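Local coordinates for protein cytochrome P450 (Zobellia galactanivorans, PDB 6G5Q) that belongs to the cytochrome P450 family of haem proteins and holds 6-O-methyl-beta-D-galactopyranose beside its haem, at residues A[69-74]-A[207-212]; A[54-59]-A[288-293]; A[105-110]-A[128-133]. All coordinates share one frame; numbering follows the deposited sequence.

Contact 1 of 3, residues A[69-74]-A[207-212]; sequences RQIPFE and KEEVKG. With EMZ (6-O-methyl-beta-D-galactopyranose), chain C; HEM (protoporphyrin IX containing Fe), chain D.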
loop_
_atom_site.group_PDB
_atom_site.type_symbol
_atom_site.label_atom_id
_atom_site.label_comp_id
_atom_site.label_asym_id
_atom_site.label_seq_id
_atom_site.Cartn_x
_atom_site.Cartn_y
_atom_site.Cartn_z
ATOM N N ARG A 69 7.560 -17.219 5.997
ATOM C CA ARG A 69 8.257 -15.949 6.138
ATOM C C ARG A 69 8.144 -15.153 4.835
ATOM O O ARG A 69 8.427 -15.671 3.766
ATOM C CB ARG A 69 9.726 -16.181 6.515
ATOM C CG ARG A 69 10.564 -14.921 6.607
ATOM C CD ARG A 69 11.952 -15.178 7.162
ATOM N NE ARG A 69 11.896 -15.811 8.495
ATOM C CZ ARG A 69 11.612 -15.193 9.653
ATOM N NH1 ARG A 69 11.333 -13.892 9.701
ATOM N NH2 ARG A 69 11.582 -15.892 10.786
ATOM N N GLN A 70 7.723 -13.895 4.930
ATOM C CA GLN A 70 7.626 -13.046 3.743
ATOM C C GLN A 70 8.973 -12.421 3.440
ATOM O O GLN A 70 9.747 -12.101 4.365
ATOM C CB GLN A 70 6.502 -12.036 3.899
ATOM C CG GLN A 70 5.134 -12.715 3.808
ATOM C CD GLN A 70 3.968 -11.751 3.853
ATOM O OE1 GLN A 70 4.143 -10.551 3.662
ATOM N NE2 GLN A 70 2.755 -12.276 4.089
ATOM N N ILE A 71 9.299 -12.310 2.148
ATOM C CA ILE A 71 10.644 -11.908 1.737
ATOM C C ILE A 71 10.539 -10.819 0.667
ATOM O O ILE A 71 9.805 -11.034 -0.299
ATOM C CB ILE A 71 11.396 -13.119 1.163
ATOM C CG1 ILE A 71 11.746 -14.133 2.265
ATOM C CG2 ILE A 71 12.645 -12.694 0.383
ATOM C CD1 ILE A 71 12.268 -15.466 1.717
ATOM N N PRO A 72 11.256 -9.681 0.782
ATOM C CA PRO A 72 12.194 -9.338 1.863
ATOM C C PRO A 72 11.581 -8.720 3.153
ATOM O O PRO A 72 12.315 -8.362 4.094
ATOM C CB PRO A 72 13.094 -8.256 1.211
ATOM C CG PRO A 72 12.652 -8.109 -0.193
ATOM C CD PRO A 72 11.240 -8.619 -0.235
ATOM N N PHE A 73 10.264 -8.605 3.199
ATOM C CA PHE A 73 9.542 -7.966 4.308
ATOM C C PHE A 73 9.936 -8.407 5.735
ATOM O O PHE A 73 10.045 -7.567 6.645
ATOM C CB PHE A 73 8.043 -8.176 4.069
ATOM C CG PHE A 73 7.151 -7.560 5.114
ATOM C CD1 PHE A 73 7.241 -6.196 5.442
ATOM C CD2 PHE A 73 6.202 -8.359 5.775
ATOM C CE1 PHE A 73 6.385 -5.650 6.393
ATOM C CE2 PHE A 73 5.358 -7.817 6.731
ATOM C CZ PHE A 73 5.456 -6.457 7.030
ATOM N N GLU A 74 10.155 -9.708 5.934
ATOM C CA GLU A 74 10.442 -10.242 7.279
ATOM C C GLU A 74 11.867 -10.738 7.397
ATOM O O GLU A 74 12.122 -11.781 7.967
ATOM C CB GLU A 74 9.412 -11.322 7.679
ATOM C CG GLU A 74 8.034 -10.724 7.954
ATOM C CD GLU A 74 6.897 -11.726 8.055
ATOM O OE1 GLU A 74 6.924 -12.770 7.347
ATOM O OE2 GLU A 74 5.927 -11.425 8.816
ATOM N N LYS A 207 11.171 -23.219 -3.468
ATOM C CA LYS A 207 9.744 -22.935 -3.510
ATOM C C LYS A 207 9.279 -22.155 -2.293
ATOM O O LYS A 207 8.439 -21.242 -2.405
ATOM C CB LYS A 207 8.953 -24.227 -3.612
ATOM C CG LYS A 207 9.294 -25.062 -4.841
ATOM C CD LYS A 207 8.344 -26.241 -4.906
ATOM C CE LYS A 207 8.454 -26.964 -6.236
ATOM N NZ LYS A 207 7.164 -27.714 -6.342
ATOM N N GLU A 208 9.819 -22.510 -1.136
ATOM C CA GLU A 208 9.468 -21.835 0.092
ATOM C C GLU A 208 9.835 -20.341 0.008
ATOM O O GLU A 208 9.045 -19.499 0.425
ATOM C CB GLU A 208 10.104 -22.544 1.306
ATOM C CG GLU A 208 9.852 -21.943 2.691
ATOM C CD GLU A 208 8.412 -22.058 3.226
ATOM O OE1 GLU A 208 7.491 -22.573 2.510
ATOM O OE2 GLU A 208 8.194 -21.580 4.381
ATOM N N GLU A 209 11.007 -20.022 -0.540
ATOM C CA GLU A 209 11.392 -18.584 -0.732
ATOM C C GLU A 209 10.505 -17.858 -1.778
ATOM O O GLU A 209 10.039 -16.747 -1.523
ATOM C CB GLU A 209 12.870 -18.417 -1.081
ATOM C CG GLU A 209 13.770 -18.683 0.108
ATOM C CD GLU A 209 15.161 -19.083 -0.303
ATOM O OE1 GLU A 209 15.272 -20.045 -1.122
ATOM O OE2 GLU A 209 16.134 -18.428 0.185
ATOM N N VAL A 210 10.261 -18.499 -2.917
ATOM C CA VAL A 210 9.340 -17.976 -3.906
ATOM C C VAL A 210 7.985 -17.687 -3.272
ATOM O O VAL A 210 7.422 -16.592 -3.508
ATOM C CB VAL A 210 9.231 -18.910 -5.149
ATOM C CG1 VAL A 210 8.242 -18.379 -6.171
ATOM C CG2 VAL A 210 10.600 -19.079 -5.801
ATOM N N LYS A 211 7.467 -18.618 -2.463
ATOM C CA LYS A 211 6.172 -18.423 -1.777
ATOM C C LYS A 211 6.162 -17.168 -0.867
ATOM O O LYS A 211 5.183 -16.397 -0.830
ATOM C CB LYS A 211 5.796 -19.668 -1.010
ATOM C CG LYS A 211 4.373 -19.722 -0.475
ATOM C CD LYS A 211 4.326 -20.780 0.621
ATOM C CE LYS A 211 3.022 -20.794 1.422
ATOM N NZ LYS A 211 2.184 -21.941 0.965
ATOM N N GLY A 212 7.277 -16.953 -0.177
ATOM C CA GLY A 212 7.461 -15.757 0.630
ATOM C C GLY A 212 7.478 -14.428 -0.154
ATOM O O GLY A 212 7.023 -13.413 0.357
HETATM C C4 EMZ C . 2.206 -8.380 4.609
HETATM C C5 EMZ C . 2.156 -6.828 4.614
HETATM C C6 EMZ C . 3.216 -6.213 3.716
HETATM C C3 EMZ C . 0.999 -8.916 5.364
HETATM C CAM EMZ C . 4.394 -4.256 3.573
HETATM O O6 EMZ C . 3.092 -4.792 3.791
HETATM O O5 EMZ C . 0.905 -6.320 4.080
HETATM C C1 EMZ C . -0.058 -6.751 5.011
HETATM O O1 EMZ C . -1.265 -6.047 4.821
HETATM C C2 EMZ C . -0.195 -8.251 4.703
HETATM O O2 EMZ C . -1.407 -8.823 5.128
HETATM O O3 EMZ C . 0.855 -10.341 5.254
HETATM O O4 EMZ C . 2.171 -8.848 3.248
HETATM C CHA HEM D . 6.593 -2.262 1.812
HETATM C CHB HEM D . 3.068 1.085 1.455
HETATM C CHC HEM D . 1.642 -0.793 -2.718
HETATM C CHD HEM D . 4.793 -4.344 -2.139
HETATM C C1A HEM D . 5.756 -1.189 2.065
HETATM C C2A HEM D . 5.831 -0.330 3.201
HETATM C C3A HEM D . 4.845 0.590 3.073
HETATM C C4A HEM D . 4.151 0.334 1.885
HETATM C CMA HEM D . 4.531 1.712 4.013
HETATM C CAA HEM D . 6.812 -0.323 4.362
HETATM C CBA HEM D . 6.648 -1.610 5.169
HETATM C CGA HEM D . 7.587 -1.704 6.342
HETATM O O1A HEM D . 7.675 -2.809 6.948
HETATM O O2A HEM D . 8.296 -0.722 6.706
HETATM C C1B HEM D . 2.401 0.843 0.267
HETATM C C2B HEM D . 1.403 1.719 -0.203
HETATM C C3B HEM D . 0.969 1.219 -1.394
HETATM C C4B HEM D . 1.782 -0.010 -1.599
HETATM C CMB HEM D . 0.898 2.931 0.525
HETATM C CAB HEM D . -0.134 1.689 -2.285
HETATM C CBB HEM D . -0.420 2.958 -2.544
HETATM C C1C HEM D . 2.370 -1.935 -2.932
HETATM C C2C HEM D . 2.190 -2.793 -4.047
HETATM C C3C HEM D . 3.074 -3.850 -3.853
HETATM C C4C HEM D . 3.785 -3.570 -2.638
HETATM C CMC HEM D . 1.194 -2.556 -5.197
HETATM C CAC HEM D . 3.346 -4.996 -4.730
HETATM C CBC HEM D . 2.619 -5.286 -5.793
HETATM C C1D HEM D . 5.583 -4.019 -1.036
HETATM C C2D HEM D . 6.759 -4.837 -0.651
HETATM C C3D HEM D . 7.273 -4.248 0.443
HETATM C C4D HEM D . 6.378 -3.106 0.733
HETATM C CMD HEM D . 7.290 -6.075 -1.351
HETATM C CAD HEM D . 8.470 -4.770 1.233
HETATM C CBD HEM D . 9.789 -4.126 0.793
HETATM C CGD HEM D . 10.939 -4.645 1.654
HETATM O O1D HEM D . 10.684 -5.216 2.737
HETATM O O2D HEM D . 12.159 -4.505 1.320
HETATM N NA HEM D . 4.695 -0.764 1.292
HETATM N NB HEM D . 2.621 -0.152 -0.597
HETATM N NC HEM D . 3.302 -2.432 -2.096
HETATM N ND HEM D . 5.404 -3.006 -0.199
HETATM FE FE HEM D . 4.086 -1.642 -0.374
HETATM O O HOH W 1 9.463 -19.569 5.726
HETATM O O HOH W 2 9.810 -18.138 2.761
#
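Gly212 and Ile71 carry this contact, in which a loop lies against the first turns of a helix. Having no side chain, Gly212 lets the loop backbone come down directly on the helix: Arg69 O is 3.3 Å from Gly212 CA, a CA-H...O contact. The carbonyl oxygen of Gly212 in turn accepts from the loop. Ile71 N donates to Gly212 O at 3.1 Å with a nearly straight N-H...O angle of 163°, yet the donor stands above the carbonyl plane and so does not meet a lone pair. Beside it, the CA of Gln70 makes a second, longer CA-H...O contact with the same oxygen. Ile71 reaches back toward the start of the helix, its CG1 anti to the carbonyl carbon (chi1 -70°), and CD1 settles 3.9 Å from CG of Glu209, against the aliphatic part of that side chain, whose carboxylate is held by Tyr83 and Arg203.

The loop links strand 48-49 to helix 79-92, the B-C loop of the P450 fold, and the helix is the N-terminal part of helix I; the loop faces the haem and the sugar with its other side. Two waters extend the contact: one accepts from Arg69 N and donates to Glu208 OE2, the other donates to Arg69 O and Glu208 O. Within the loop, Gln70 N donates to Glu74 OE1 at 2.8 Å, on the anti side of the carboxylate. The extended Gln70 side chain leads away from the helix to the sugar, where OE1 accepts from O4 of 6-O-methyl-beta-D-galactopyranose at 2.6 Å and NE2 donates to its O3 at 3.0 Å. C6 of the sugar sits over the centre of one face of the Phe73 ring, while haem O1A approaches the ring edge in plane, 3.2 Å from CE1.

Contact 2 of 3, residues A[54-59]-A[288-293]; sequences PGRIVI and DSRISL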
loop_
_atom_site.group_PDB
_atom_site.type_symbol
_atom_site.label_atom_id
_atom_site.label_comp_id
_atom_site.label_asym_id
_atom_site.label_seq_id
_atom_site.Cartn_x
_atom_site.Cartn_y
_atom_site.Cartn_z
ATOM N N PRO A 54 7.273 -15.285 11.645
ATOM C CA PRO A 54 6.408 -14.844 10.562
ATOM C C PRO A 54 5.038 -14.336 11.054
ATOM O O PRO A 54 4.334 -15.035 11.795
ATOM C CB PRO A 54 6.278 -16.104 9.715
ATOM C CG PRO A 54 7.582 -16.804 9.926
ATOM C CD PRO A 54 7.901 -16.592 11.359
ATOM N N GLY A 55 4.673 -13.120 10.656
ATOM C CA GLY A 55 3.361 -12.563 11.001
ATOM C C GLY A 55 3.343 -11.697 12.251
ATOM O O GLY A 55 2.363 -11.008 12.510
ATOM N N ARG A 56 4.422 -11.720 13.023
ATOM C CA ARG A 56 4.441 -10.963 14.274
ATOM C C ARG A 56 4.493 -9.429 14.097
ATOM O O ARG A 56 3.876 -8.699 14.913
ATOM C CB ARG A 56 5.538 -11.446 15.235
ATOM C CG ARG A 56 5.177 -11.155 16.693
ATOM C CD ARG A 56 6.278 -11.468 17.706
ATOM N NE ARG A 56 6.000 -10.675 18.917
ATOM C CZ ARG A 56 6.877 -10.391 19.889
ATOM N NH1 ARG A 56 8.139 -10.853 19.875
ATOM N NH2 ARG A 56 6.460 -9.640 20.902
ATOM N N ILE A 57 5.203 -8.932 13.061
ATOM C CA ILE A 57 5.310 -7.469 12.877
ATOM C C ILE A 57 4.037 -6.851 12.297
ATOM O O ILE A 57 3.837 -5.652 12.404
ATOM C CB ILE A 57 6.539 -7.002 12.053
ATOM C CG1 ILE A 57 6.402 -7.424 10.577
ATOM C CG2 ILE A 57 7.856 -7.394 12.741
ATOM C CD1 ILE A 57 7.642 -7.231 9.767
ATOM N N VAL A 58 3.163 -7.665 11.702
ATOM C CA VAL A 58 1.883 -7.143 11.185
ATOM C C VAL A 58 0.910 -6.742 12.322
ATOM O O VAL A 58 0.930 -7.335 13.408
ATOM C CB VAL A 58 1.233 -8.124 10.182
ATOM C CG1 VAL A 58 -0.022 -7.520 9.549
ATOM C CG2 VAL A 58 2.244 -8.515 9.096
ATOM N N ILE A 59 0.096 -5.718 12.072
ATOM C CA ILE A 59 -0.933 -5.297 13.010
ATOM C C ILE A 59 -2.264 -5.094 12.300
ATOM O O ILE A 59 -2.439 -4.087 11.601
ATOM C CB ILE A 59 -0.553 -4.004 13.749
ATOM C CG1 ILE A 59 0.719 -4.218 14.567
ATOM C CG2 ILE A 59 -1.724 -3.526 14.623
ATOM C CD1 ILE A 59 1.501 -2.940 14.744
ATOM N N ASP A 288 11.578 -7.581 23.619
ATOM C CA ASP A 288 10.531 -8.508 23.188
ATOM C C ASP A 288 9.107 -7.917 23.085
ATOM O O ASP A 288 8.162 -8.675 22.852
ATOM C CB ASP A 288 10.557 -9.813 24.020
ATOM C CG ASP A 288 10.143 -11.034 23.211
ATOM O OD1 ASP A 288 10.670 -11.222 22.088
ATOM O OD2 ASP A 288 9.284 -11.809 23.692
ATOM N N SER A 289 8.916 -6.600 23.221
ATOM C CA SER A 289 7.584 -6.063 22.908
ATOM C C SER A 289 7.553 -5.526 21.465
ATOM O O SER A 289 8.568 -5.513 20.769
ATOM C CB SER A 289 7.103 -5.023 23.935
ATOM O OG SER A 289 7.967 -3.901 23.971
ATOM N N ARG A 290 6.377 -5.107 21.016
ATOM C CA ARG A 290 6.236 -4.504 19.677
ATOM C C ARG A 290 6.049 -2.981 19.756
ATOM O O ARG A 290 5.308 -2.492 20.622
ATOM C CB ARG A 290 5.042 -5.110 18.936
ATOM C CG ARG A 290 5.111 -6.631 18.794
ATOM C CD ARG A 290 4.144 -7.070 17.730
ATOM N NE ARG A 290 2.772 -6.842 18.166
ATOM C CZ ARG A 290 1.695 -6.990 17.402
ATOM N NH1 ARG A 290 1.818 -7.332 16.108
ATOM N NH2 ARG A 290 0.493 -6.761 17.935
ATOM N N ILE A 291 6.732 -2.259 18.865
ATOM C CA ILE A 291 6.356 -0.876 18.538
ATOM C C ILE A 291 5.666 -0.845 17.170
ATOM O O ILE A 291 5.696 -1.854 16.441
ATOM C CB ILE A 291 7.594 0.045 18.471
ATOM C CG1 ILE A 291 8.610 -0.563 17.512
ATOM C CG2 ILE A 291 8.174 0.299 19.858
ATOM C CD1 ILE A 291 9.149 0.435 16.537
ATOM N N SER A 292 5.038 0.280 16.810
ATOM C CA SER A 292 4.627 0.474 15.418
ATOM C C SER A 292 5.186 1.772 14.843
ATOM O O SER A 292 5.372 2.759 15.568
ATOM C CB SER A 292 3.123 0.375 15.221
ATOM O OG SER A 292 2.468 1.553 15.584
ATOM N N LEU A 293 5.483 1.739 13.548
ATOM C CA LEU A 293 5.884 2.920 12.800
ATOM C C LEU A 293 4.587 3.441 12.203
ATOM O O LEU A 293 4.062 2.848 11.252
ATOM C CB LEU A 293 6.915 2.564 11.706
ATOM C CG LEU A 293 8.128 1.838 12.279
ATOM C CD1 LEU A 293 8.972 1.091 11.267
ATOM C CD2 LEU A 293 8.954 2.788 13.121
#
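With CG anti to the backbone N (chi1 -154°) and the chain extended as far as NE, Arg56 stretches across to Asp288, while Arg290, bent at its third torsion (chi3 -68°), turns its guanidinium toward the carbonyls of Arg56 and Val58. The two arginines pass at a slant, their guanidinium planes little inclined to each other, and the CG of Arg290 lies against NH2 of Arg56 at 3.9 Å. Arg56 NH2 donates to Asp288 O at 2.8 Å, almost straight at 169° and with the oxygen in the guanidinium plane. Its NH1 adds only a weak, long salt bridge of 3.4 Å to Asp288 OD1, the carboxylate being turned steeply to the guanidinium.

Strand 290-293 runs between strands 29-32 and 270-274 in the mixed sheet of the P450 fold, and the 54-59 loop, part of the B-C region, lies along it. A single nitrogen ties the loop to this strand: Arg290 NH1 donates to Arg56 O at 2.7 Å, nearly along the C=O axis, and more weakly to Val58 O at 2.8 Å. Arg290 NH2 makes a salt bridge to Asp24 and a hydrogen bond to Asp27 O, and Arg56 NE a salt bridge to Asp27; these acids would offset the two nearby positive charges. Ile59 runs alongside the Arg290 chain, pointing the other way, CG1 at 3.6 Å from NH1, and its CD1 packs on Ser292 CB at 3.7 Å; Ser292 OG bonds to Gln269.

Contact 3 of 3, residues A[105-110]-A[128-133]; sequences AQISEI and LRLQSR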
loop_
_atom_site.group_PDB
_atom_site.type_symbol
_atom_site.label_atom_id
_atom_site.label_comp_id
_atom_site.label_asym_id
_atom_site.label_seq_id
_atom_site.Cartn_x
_atom_site.Cartn_y
_atom_site.Cartn_z
ATOM N N ALA A 105 -4.184 1.759 -21.511
ATOM C CA ALA A 105 -5.355 1.151 -22.135
ATOM C C ALA A 105 -6.357 0.506 -21.127
ATOM O O ALA A 105 -7.571 0.645 -21.278
ATOM C CB ALA A 105 -4.939 0.162 -23.207
ATOM N N GLN A 106 -5.863 -0.148 -20.083
ATOM C CA GLN A 106 -6.725 -0.763 -19.104
ATOM C C GLN A 106 -7.482 0.306 -18.344
ATOM O O GLN A 106 -8.668 0.136 -18.070
ATOM C CB GLN A 106 -5.929 -1.610 -18.078
ATOM C CG GLN A 106 -5.226 -2.846 -18.589
ATOM C CD GLN A 106 -4.548 -3.598 -17.454
ATOM O OE1 GLN A 106 -4.528 -3.133 -16.299
ATOM N NE2 GLN A 106 -3.999 -4.770 -17.771
ATOM N N ILE A 107 -6.795 1.385 -17.960
ATOM C CA ILE A 107 -7.425 2.384 -17.106
ATOM C C ILE A 107 -8.439 3.239 -17.907
ATOM O O ILE A 107 -9.522 3.602 -17.434
ATOM C CB ILE A 107 -6.366 3.243 -16.393
ATOM C CG1 ILE A 107 -5.729 2.406 -15.284
ATOM C CG2 ILE A 107 -6.957 4.538 -15.854
ATOM C CD1 ILE A 107 -4.592 3.115 -14.584
ATOM N N SER A 108 -8.061 3.510 -19.142
ATOM C CA SER A 108 -8.877 4.233 -20.076
ATOM C C SER A 108 -10.165 3.442 -20.395
ATOM O O SER A 108 -11.262 3.990 -20.301
ATOM C CB SER A 108 -8.036 4.512 -21.310
ATOM O OG SER A 108 -8.836 4.614 -22.431
ATOM N N GLU A 109 -10.039 2.159 -20.724
ATOM C CA GLU A 109 -11.211 1.306 -20.896
ATOM C C GLU A 109 -12.152 1.299 -19.671
ATOM O O GLU A 109 -13.386 1.376 -19.824
ATOM C CB GLU A 109 -10.799 -0.129 -21.243
ATOM C CG GLU A 109 -11.946 -1.142 -21.230
ATOM C CD GLU A 109 -11.542 -2.534 -21.708
ATOM O OE1 GLU A 109 -10.908 -2.660 -22.785
ATOM O OE2 GLU A 109 -11.884 -3.520 -21.015
ATOM N N ILE A 110 -11.601 1.213 -18.461
ATOM C CA ILE A 110 -12.483 1.110 -17.333
ATOM C C ILE A 110 -13.185 2.430 -17.047
ATOM O O ILE A 110 -14.352 2.429 -16.639
ATOM C CB ILE A 110 -11.858 0.531 -16.063
ATOM C CG1 ILE A 110 -13.030 0.174 -15.143
ATOM C CG2 ILE A 110 -11.006 1.553 -15.358
ATOM C CD1 ILE A 110 -12.698 -0.534 -13.862
ATOM N N LEU A 128 -11.277 -2.310 -7.298
ATOM C CA LEU A 128 -10.832 -3.713 -7.279
ATOM C C LEU A 128 -10.543 -4.245 -8.685
ATOM O O LEU A 128 -9.594 -5.003 -8.862
ATOM C CB LEU A 128 -11.832 -4.614 -6.557
ATOM C CG LEU A 128 -11.647 -6.139 -6.671
ATOM C CD1 LEU A 128 -10.464 -6.632 -5.868
ATOM C CD2 LEU A 128 -12.880 -6.858 -6.180
ATOM N N ARG A 129 -11.325 -3.836 -9.676
ATOM C CA ARG A 129 -11.064 -4.235 -11.055
ATOM C C ARG A 129 -9.762 -3.640 -11.546
ATOM O O ARG A 129 -8.997 -4.325 -12.211
ATOM C CB ARG A 129 -12.178 -3.764 -12.017
ATOM C CG ARG A 129 -13.254 -4.755 -12.413
ATOM C CD ARG A 129 -14.318 -4.881 -11.345
ATOM N NE ARG A 129 -15.360 -5.838 -11.698
ATOM C CZ ARG A 129 -16.135 -6.501 -10.819
ATOM N NH1 ARG A 129 -15.979 -6.365 -9.495
ATOM N NH2 ARG A 129 -17.057 -7.360 -11.274
ATOM N N LEU A 130 -9.520 -2.359 -11.263
ATOM C CA LEU A 130 -8.357 -1.678 -11.781
ATOM C C LEU A 130 -7.064 -2.314 -11.181
ATOM O O LEU A 130 -6.115 -2.636 -11.914
ATOM C CB LEU A 130 -8.462 -0.181 -11.463
ATOM C CG LEU A 130 -7.436 0.768 -12.133
ATOM C CD1 LEU A 130 -7.870 2.231 -12.143
ATOM C CD2 LEU A 130 -6.085 0.614 -11.453
ATOM N N GLN A 131 -7.057 -2.510 -9.856
ATOM C CA GLN A 131 -5.978 -3.179 -9.137
ATOM C C GLN A 131 -5.678 -4.629 -9.618
ATOM O O GLN A 131 -4.510 -4.972 -9.848
ATOM C CB GLN A 131 -6.269 -3.154 -7.638
ATOM C CG GLN A 131 -5.202 -3.774 -6.757
ATOM C CD GLN A 131 -5.370 -5.280 -6.583
ATOM O OE1 GLN A 131 -6.490 -5.802 -6.623
ATOM N NE2 GLN A 131 -4.245 -5.987 -6.359
ATOM N N SER A 132 -6.714 -5.470 -9.741
ATOM C CA SER A 132 -6.552 -6.830 -10.256
ATOM C C SER A 132 -5.991 -6.864 -11.641
ATOM O O SER A 132 -5.052 -7.629 -11.903
ATOM C CB SER A 132 -7.861 -7.606 -10.235
ATOM O OG SER A 132 -8.234 -7.849 -8.890
ATOM N N ARG A 133 -6.519 -6.042 -12.535
ATOM C CA ARG A 133 -5.954 -6.035 -13.897
ATOM C C ARG A 133 -4.510 -5.482 -13.978
ATOM O O ARG A 133 -3.690 -6.019 -14.723
ATOM C CB ARG A 133 -6.865 -5.311 -14.872
ATOM C CG ARG A 133 -8.262 -5.906 -14.850
ATOM C CD ARG A 133 -9.219 -5.072 -15.689
ATOM N NE ARG A 133 -10.558 -5.638 -15.636
ATOM C CZ ARG A 133 -11.658 -5.018 -16.043
ATOM N NH1 ARG A 133 -11.599 -3.805 -16.545
ATOM N NH2 ARG A 133 -12.821 -5.618 -15.917
HETATM O O HOH W 3 -6.045 -1.656 -14.387
#
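Gln106 meets the backbone of Arg133 with its amide end, and the two ends of that amide fare differently. NE2 donates to Arg133 O at 3.3 Å, a weak bond with an N-H...O angle of 143°. OE1 comes just as near, at 3.3 Å from Arg133 C, but faces another acceptor in the carbonyl oxygen and gains nothing from it. Its donor is a water, 2.9 Å away, which also donates to Leu130 O at 2.7 Å, so one molecule bridges the helices and serves two acceptors. Arg133 O is further supplied by the hydroxyl of Thr136 on the same helix. An extended chain with CG anti to the carbonyl carbon (chi1 -66°) carries the Gln106 amide this far.

The helices, 97-117 and 122-139, are helices D and E of the P450 fold, and they run nearly antiparallel here, with segment axes 10.3 Å apart at 161°. Together with the C-terminal part of helix I (222-238) and helix L (333-350) they form the four-helix core common to the family; Ile107 and Leu130 also touch helix 333-350, and Leu128 touches helix 222-238. The apolar part of the interface is made by Ile107, Ile110 and Leu130: Ile107 lays CG1 against Leu130 CD1 at 3.8 Å, and Ile110 CD1 meets Arg129 CB at 3.8 Å, the two side chains roughly at right angles. Arg129 then turns away and gives NH1 to Thr124 O, while its CG lies over one face of the Arg133 guanidinium. Glu109, poorly ordered, stays well out of that guanidinium plane, its OE2 about 4.5 Å from Arg133 NH1, so any attraction is through charge alone. Leu128 O accepts from both Ser132 N and Ser132 OG, which approach from opposite faces of the carbonyl plane.

How the contacts relate
Contacts 1 and 2 both fix the B-C region, contact 1 to helix 207-220 and contact 2 to the sheet, with centres about 17 Å apart. They touch directly: Glu74 OE2 lies 2.8 Å from Gly55 N, probably a hydrogen bond, and Phe73 CZ packs on Ile57 CD1 at 3.6 Å. The sugar binds beside this joint, with the side chain of Val58 about 4 Å away. Contact 3 stands apart, its centre about 28 Å from that of contact 1 and 34 Å from that of contact 2, on the opposite side of the chain's centre from contact 2. It belongs to the helical core, where the Leu130 side chain is about 10 Å from the haem.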